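Local coordinates for protein catalase-3 (Neurospora crassa, PDB 4AJ9) that breaks hydrogen peroxide down to oxygen and water with the help of a bound heme, a reaction by which catalases protect aerobic cells, at residues 108-120 with 241-255. Numbering follows the deposited sequence. Where two conformers were deposited one is given.
Sequences GSRGSADTARDVH and WEEAQVLAGKNADFH
T115 and D114 carry the polar part of this contact. The hydroxyl OG1 of T115 donates to the carbonyl oxygen of A244 at 2.8 Å, in the carbonyl plane and on a lone pair, while the same oxygen keeps its helical bond from A248 N. With OG1 set between its own backbone N and carbonyl carbon (chi1 62°), the methyl CG2 is left beside the backbone N, where it meets L247 and F254 and lies over one face of the H255 imidazole. A water donates both to T115 OG1 and to N251 O, the last carbonyl before A252. One residue earlier, the backbone N of D114 gives a nearly straight bond to A252 O (3.0 Å, 162°). The D114 carboxylate lies at the start of helix 254-264: OD2 receives a weak, bent bond from H255 N (2.8 Å) and also a hydrogen bond from R256 N, while OD1 is salt-bridged to R67, which also pairs with D253. A second water joins D114 O to H255 ND1, in the plane of the imidazole.

Packing extends from here in two directions. A113 CB presses on A248 CB at 3.5 Å, tight for two methyl groups. Farther along, R117 CB touches W241 CZ3 at 3.6 Å; the guanidinium of R117, its plane inclined 38° to the indole, brings NE over the rim of one face, and its NH1 is hydrogen-bonded to A193 O. Q245 CG packs against the rim of the opposite face.

The loop between strands 96-104 and 121-128 of the catalase barrel is thus fastened to two successive helices. The helix-start amides and R67 probably stabilise D114 as a carboxylate, and the two waters bridge backbone and side-chain groups within this largely buried seam.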
# COMPACT_ATOMS: atom_id res chain seq x y z
N GLY C 108 -1.50 3.53 24.20
CA GLY C 108 -0.33 4.27 23.78
C GLY C 108 0.23 3.84 22.44
O GLY C 108 0.08 2.68 22.02
N SER C 109 0.87 4.78 21.76
CA SER C 109 1.57 4.49 20.51
C SER C 109 2.88 3.76 20.78
O SER C 109 3.26 3.57 21.93
CB SER C 109 1.87 5.79 19.76
OG SER C 109 0.69 6.30 19.16
N ARG C 110 3.54 3.32 19.72
CA ARG C 110 4.87 2.77 19.85
C ARG C 110 5.71 3.86 20.49
O ARG C 110 5.55 5.02 20.16
CB ARG C 110 5.45 2.43 18.47
CG ARG C 110 4.67 1.37 17.72
CD ARG C 110 5.36 1.08 16.38
NE ARG C 110 6.78 0.81 16.55
CZ ARG C 110 7.75 1.41 15.85
NH1 ARG C 110 7.45 2.30 14.92
NH2 ARG C 110 9.02 1.10 16.08
N GLY C 111 6.58 3.49 21.41
CA GLY C 111 7.43 4.47 22.04
C GLY C 111 6.86 5.03 23.33
O GLY C 111 7.62 5.61 24.12
N SER C 112 5.56 4.87 23.57
CA SER C 112 5.01 5.30 24.86
C SER C 112 5.55 4.40 25.97
O SER C 112 6.21 3.41 25.69
CB SER C 112 3.48 5.33 24.86
OG SER C 112 2.93 4.06 24.56
N ALA C 113 5.28 4.75 27.22
CA ALA C 113 5.92 4.09 28.36
C ALA C 113 5.25 2.78 28.77
O ALA C 113 4.01 2.65 28.78
CB ALA C 113 5.98 5.05 29.56
N ASP C 114 6.07 1.80 29.11
CA ASP C 114 5.59 0.52 29.61
C ASP C 114 4.73 0.68 30.87
O ASP C 114 3.77 -0.06 31.06
CB ASP C 114 6.76 -0.42 29.92
CG ASP C 114 7.40 -1.03 28.68
OD1 ASP C 114 6.77 -1.00 27.58
OD2 ASP C 114 8.52 -1.58 28.80
N THR C 115 5.08 1.65 31.71
CA THR C 115 4.39 1.82 32.99
C THR C 115 3.31 2.90 33.01
O THR C 115 2.97 3.43 34.07
CB THR C 115 5.40 2.02 34.18
OG1 THR C 115 6.16 3.22 33.99
CG2 THR C 115 6.34 0.83 34.28
N ALA C 116 2.77 3.24 31.84
CA ALA C 116 1.50 3.96 31.80
C ALA C 116 0.46 3.10 32.52
O ALA C 116 0.59 1.89 32.53
CB ALA C 116 1.05 4.18 30.37
N ARG C 117 -0.58 3.71 33.10
CA ARG C 117 -1.72 2.92 33.60
C ARG C 117 -2.63 2.51 32.43
O ARG C 117 -3.07 3.36 31.66
CB ARG C 117 -2.54 3.70 34.64
CG ARG C 117 -3.81 2.96 35.06
CD ARG C 117 -4.65 3.73 36.07
NE ARG C 117 -3.94 4.08 37.30
CZ ARG C 117 -3.66 3.22 38.28
NH1 ARG C 117 -4.01 1.94 38.17
NH2 ARG C 117 -3.02 3.64 39.37
N ASP C 118 -2.92 1.22 32.31
CA ASP C 118 -3.69 0.75 31.16
C ASP C 118 -4.02 -0.73 31.31
O ASP C 118 -3.38 -1.44 32.08
CB ASP C 118 -2.88 0.96 29.87
CG ASP C 118 -3.75 1.13 28.64
OD1 ASP C 118 -4.99 1.02 28.76
OD2 ASP C 118 -3.19 1.36 27.55
N VAL C 119 -5.02 -1.18 30.57
CA VAL C 119 -5.21 -2.61 30.38
C VAL C 119 -3.96 -3.12 29.66
O VAL C 119 -3.28 -2.33 29.00
CB VAL C 119 -6.46 -2.88 29.54
CG1 VAL C 119 -6.61 -4.35 29.21
CG2 VAL C 119 -7.69 -2.36 30.25
N HIS C 120 -3.61 -4.40 29.83
CA HIS C 120 -2.44 -4.97 29.16
C HIS C 120 -2.82 -6.17 28.33
O HIS C 120 -3.59 -7.02 28.78
CB HIS C 120 -1.38 -5.39 30.19
CG HIS C 120 -0.81 -4.24 30.94
ND1 HIS C 120 -1.54 -3.50 31.84
CD2 HIS C 120 0.41 -3.65 30.88
CE1 HIS C 120 -0.79 -2.53 32.32
NE2 HIS C 120 0.40 -2.59 31.75
N TRP C 241 1.16 4.17 41.83
CA TRP C 241 1.05 5.15 40.75
C TRP C 241 2.20 6.17 40.72
O TRP C 241 2.80 6.41 39.66
CB TRP C 241 -0.31 5.86 40.78
CG TRP C 241 -0.45 6.88 39.69
CD1 TRP C 241 -0.71 8.22 39.85
CD2 TRP C 241 -0.30 6.67 38.28
NE1 TRP C 241 -0.74 8.84 38.62
CE2 TRP C 241 -0.49 7.92 37.65
CE3 TRP C 241 -0.03 5.55 37.49
CZ2 TRP C 241 -0.43 8.07 36.26
CZ3 TRP C 241 0.05 5.70 36.11
CH2 TRP C 241 -0.16 6.96 35.51
N GLU C 242 2.50 6.75 41.87
CA GLU C 242 3.57 7.74 41.97
C GLU C 242 4.92 7.18 41.52
O GLU C 242 5.77 7.93 41.07
CB GLU C 242 3.66 8.33 43.40
CG GLU C 242 3.75 7.32 44.53
CD GLU C 242 2.40 6.87 45.06
OE1 GLU C 242 1.40 6.90 44.30
OE2 GLU C 242 2.34 6.46 46.24
N GLU C 243 5.11 5.87 41.66
CA GLU C 243 6.30 5.17 41.20
C GLU C 243 6.26 4.99 39.69
O GLU C 243 7.22 5.30 38.98
CB GLU C 243 6.34 3.79 41.85
CG GLU C 243 7.49 2.88 41.45
CD GLU C 243 7.40 1.54 42.16
OE1 GLU C 243 6.29 1.18 42.62
OE2 GLU C 243 8.44 0.85 42.29
N ALA C 244 5.15 4.44 39.21
CA ALA C 244 4.95 4.18 37.78
C ALA C 244 5.17 5.43 36.93
O ALA C 244 5.67 5.34 35.81
CB ALA C 244 3.56 3.61 37.53
N GLN C 245 4.82 6.59 37.47
CA GLN C 245 4.97 7.85 36.74
C GLN C 245 6.43 8.23 36.54
O GLN C 245 6.83 8.62 35.46
CB GLN C 245 4.25 8.98 37.45
CG GLN C 245 2.75 8.91 37.36
CD GLN C 245 2.14 10.24 37.70
OE1 GLN C 245 2.28 10.72 38.82
NE2 GLN C 245 1.49 10.86 36.73
N VAL C 246 7.22 8.15 37.61
CA VAL C 246 8.65 8.45 37.50
C VAL C 246 9.32 7.44 36.59
O VAL C 246 10.18 7.77 35.77
CB VAL C 246 9.32 8.47 38.89
CG1 VAL C 246 10.82 8.55 38.75
CG2 VAL C 246 8.76 9.63 39.72
N LEU C 247 8.91 6.18 36.72
CA LEU C 247 9.48 5.10 35.93
C LEU C 247 9.24 5.28 34.43
O LEU C 247 10.10 4.93 33.62
CB LEU C 247 8.92 3.75 36.40
CG LEU C 247 9.47 2.44 35.81
CD1 LEU C 247 10.98 2.48 35.63
CD2 LEU C 247 9.04 1.28 36.71
N ALA C 248 8.08 5.83 34.07
CA ALA C 248 7.76 6.11 32.67
C ALA C 248 8.84 7.01 32.06
O ALA C 248 9.20 6.86 30.89
CB ALA C 248 6.39 6.79 32.56
N GLY C 249 9.34 7.95 32.86
CA GLY C 249 10.37 8.87 32.42
C GLY C 249 11.77 8.29 32.53
O GLY C 249 12.58 8.41 31.62
N LYS C 250 12.05 7.64 33.66
CA LYS C 250 13.38 7.08 33.90
C LYS C 250 13.69 5.84 33.04
O LYS C 250 14.85 5.61 32.68
CB LYS C 250 13.54 6.75 35.40
CG LYS C 250 13.50 7.98 36.30
CD LYS C 250 14.87 8.68 36.34
CE LYS C 250 14.84 9.96 37.16
NZ LYS C 250 16.19 10.64 37.25
N ASN C 251 12.68 5.04 32.72
CA ASN C 251 12.88 3.88 31.84
C ASN C 251 11.60 3.42 31.14
O ASN C 251 10.89 2.54 31.62
CB ASN C 251 13.53 2.71 32.59
CG ASN C 251 13.91 1.56 31.65
OD1 ASN C 251 13.75 1.67 30.43
ND2 ASN C 251 14.42 0.46 32.21
N ALA C 252 11.31 4.02 30.00
CA ALA C 252 10.11 3.70 29.26
C ALA C 252 10.09 2.23 28.86
O ALA C 252 9.03 1.68 28.55
CB ALA C 252 10.02 4.60 28.02
N ASP C 253 11.25 1.59 28.90
CA ASP C 253 11.40 0.21 28.45
C ASP C 253 11.41 -0.80 29.59
O ASP C 253 11.85 -1.93 29.43
CB ASP C 253 12.68 0.09 27.64
CG ASP C 253 12.68 1.00 26.43
OD1 ASP C 253 11.76 0.83 25.61
OD2 ASP C 253 13.55 1.88 26.32
N PHE C 254 10.92 -0.37 30.75
CA PHE C 254 11.07 -1.16 31.96
C PHE C 254 10.56 -2.59 31.78
O PHE C 254 11.25 -3.56 32.14
CB PHE C 254 10.32 -0.47 33.11
CG PHE C 254 10.41 -1.20 34.44
CD1 PHE C 254 11.59 -1.20 35.18
CD2 PHE C 254 9.29 -1.81 34.99
CE1 PHE C 254 11.67 -1.85 36.41
CE2 PHE C 254 9.35 -2.45 36.22
CZ PHE C 254 10.55 -2.47 36.93
N HIS C 255 9.37 -2.74 31.21
CA HIS C 255 8.78 -4.08 31.09
C HIS C 255 9.43 -4.93 29.99
O HIS C 255 9.68 -6.12 30.19
CB HIS C 255 7.26 -4.00 30.88
CG HIS C 255 6.50 -3.61 32.10
ND1 HIS C 255 5.18 -3.19 32.05
CD2 HIS C 255 6.86 -3.57 33.41
CE1 HIS C 255 4.77 -2.90 33.28
NE2 HIS C 255 5.77 -3.12 34.12
O HOH W 1 3.33 -2.62 29.97
O HOH W 2 7.98 2.65 31.86